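Local structure of dTDP Sugar Isomerase (Desulfovibrio desulfuricans subsp. desulfuricans str. G20, 3EJK) at the interface of chains A and B. The protein probably catalyses the epimerisation of C3' and C5' of dTDP-4-dehydro-6-deoxy-alpha-D-glucose, giving dTDP-4-dehydro-beta-L-rhamnose. Numbering follows the deposited sequence. Chains: chain A/B, dTDP Sugar Isomerase.

The interface of chains A and B. Residues chain A 35-39; chain B 57-59, 66, 135.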
loop_
_atom_site.group_PDB
_atom_site.type_symbol
_atom_site.label_atom_id
_atom_site.label_comp_id
_atom_site.label_asym_id
_atom_site.label_seq_id
_atom_site.Cartn_x
_atom_site.Cartn_y
_atom_site.Cartn_z
ATOM N N GLY A 35 -8.492 12.992 10.553
ATOM C CA GLY A 35 -8.336 11.597 10.937
ATOM C C GLY A 35 -7.025 11.096 10.442
ATOM O O GLY A 35 -6.502 10.097 10.912
ATOM N N GLY A 36 -6.494 11.816 9.476
ATOM C CA GLY A 36 -5.195 11.459 8.904
ATOM C C GLY A 36 -5.122 11.660 7.408
ATOM O O GLY A 36 -6.126 11.625 6.723
ATOM N N PRO A 37 -3.907 11.822 6.882
ATOM C CA PRO A 37 -3.836 12.141 5.476
ATOM C C PRO A 37 -4.018 10.997 4.528
ATOM O O PRO A 37 -3.850 9.826 4.869
ATOM C CB PRO A 37 -2.409 12.696 5.331
ATOM C CG PRO A 37 -1.630 11.959 6.371
ATOM C CD PRO A 37 -2.586 11.894 7.534
ATOM N N VAL A 38 -4.385 11.402 3.325
ATOM C CA VAL A 38 -4.479 10.508 2.170
ATOM C C VAL A 38 -3.149 10.626 1.438
ATOM O O VAL A 38 -2.651 11.731 1.151
ATOM C CB VAL A 38 -5.647 10.881 1.252
ATOM C CG1 VAL A 38 -5.573 10.139 -0.055
ATOM C CG2 VAL A 38 -6.989 10.639 1.971
ATOM N N LEU A 39 -2.566 9.472 1.178
ATOM C CA LEU A 39 -1.276 9.387 0.529
ATOM C C LEU A 39 -1.380 8.742 -0.834
ATOM O O LEU A 39 -1.758 7.580 -0.964
ATOM C CB LEU A 39 -0.324 8.585 1.401
ATOM C CG LEU A 39 -0.289 8.995 2.873
ATOM C CD1 LEU A 39 0.526 8.014 3.689
ATOM C CD2 LEU A 39 0.256 10.422 2.971
ATOM N N PHE B 57 -3.310 5.294 -0.262
ATOM C CA PHE B 57 -3.394 4.971 1.158
ATOM C C PHE B 57 -4.095 6.053 1.941
ATOM O O PHE B 57 -4.132 7.234 1.561
ATOM C CB PHE B 57 -2.007 4.783 1.758
ATOM C CG PHE B 57 -1.121 3.954 0.922
ATOM C CD1 PHE B 57 -1.343 2.597 0.813
ATOM C CD2 PHE B 57 -0.084 4.530 0.210
ATOM C CE1 PHE B 57 -0.530 1.817 0.017
ATOM C CE2 PHE B 57 0.752 3.747 -0.590
ATOM C CZ PHE B 57 0.525 2.387 -0.685
ATOM N N SER B 58 -4.654 5.592 3.045
ATOM C CA SER B 58 -5.348 6.445 3.970
ATOM C C SER B 58 -4.883 6.131 5.373
ATOM O O SER B 58 -5.044 5.015 5.868
ATOM C CB SER B 58 -6.862 6.239 3.856
ATOM O OG SER B 58 -7.577 7.087 4.723
ATOM N N GLU B 59 -4.284 7.134 6.006
ATOM C CA GLU B 59 -3.863 6.973 7.381
ATOM C C GLU B 59 -5.034 7.317 8.259
ATOM O O GLU B 59 -5.782 8.256 7.975
ATOM C CB GLU B 59 -2.686 7.861 7.707
ATOM C CG GLU B 59 -2.313 7.806 9.149
ATOM C CD GLU B 59 -0.947 8.374 9.405
ATOM O OE1 GLU B 59 -0.786 9.605 9.461
ATOM O OE2 GLU B 59 -0.028 7.568 9.590
ATOM N N LYS B 66 -13.415 7.868 9.789
ATOM C CA LYS B 66 -13.593 8.415 8.439
ATOM C C LYS B 66 -14.867 7.842 7.849
ATOM O O LYS B 66 -14.909 6.707 7.369
ATOM C CB LYS B 66 -12.405 8.123 7.527
ATOM C CG LYS B 66 -11.116 8.811 7.958
ATOM C CD LYS B 66 -10.020 8.619 6.916
ATOM C CE LYS B 66 -8.780 9.445 7.257
ATOM N NZ LYS B 66 -7.840 9.573 6.101
ATOM N N LEU B 135 -3.066 2.047 8.575
ATOM C CA LEU B 135 -2.805 2.427 7.180
ATOM C C LEU B 135 -3.671 1.545 6.314
ATOM O O LEU B 135 -3.489 0.335 6.249
ATOM C CB LEU B 135 -1.341 2.251 6.765
ATOM C CG LEU B 135 -1.104 2.870 5.377
ATOM C CD1 LEU B 135 -1.021 4.424 5.501
ATOM C CD2 LEU B 135 0.124 2.316 4.724
#
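B:Glu59 lies beside A:Pro37, and the two side chains point the same way. The CB of B:Glu59 packs 4.0 Å from CD of the A:Pro37 ring. The CG of B:Glu59 is anti to its own backbone N (chi1 175°), and the extended chain runs alongside the ring. Carboxylate oxygen OE1 of B:Glu59 thereby comes 3.5 Å from A:Pro37 CD. The backbones of the same pair are joined as well. B:Glu59 N donates to A:Pro37 O at 3.0 Å.

From here strand 38-43 of chain A runs antiparallel to strand 54-60 of chain B. A:Leu39 and B:Phe57 exchange two backbone hydrogen bonds, A:Leu39 N to B:Phe57 O (2.8 Å) and B:Phe57 N to A:Leu39 O (2.9 Å). A:Leu39 CB lies 4.2 Å from B:Phe57 CB. Ring atom CD2 of B:Phe57 lies 3.7 Å from the same A:Leu39 O, which sits obliquely off the ring face.

At the other end, the extended side chain of B:Lys66 reaches A:Gly36. Its terminal nitrogen NZ donates to A:Gly36 O at 2.7 Å, from above the carbonyl plane (44° out of it). NZ also donates to B:Ser58 OG and B:Glu59 O, so it joins acceptors from both chains. The two bonds within chain B probably help fix the lysine tip where it meets A:Gly36.

The site is an intersubunit beta-sheet junction. It extends a sheet of chain B with a strand from chain A. With its two-fold twin, it probably helps hold the dimer together.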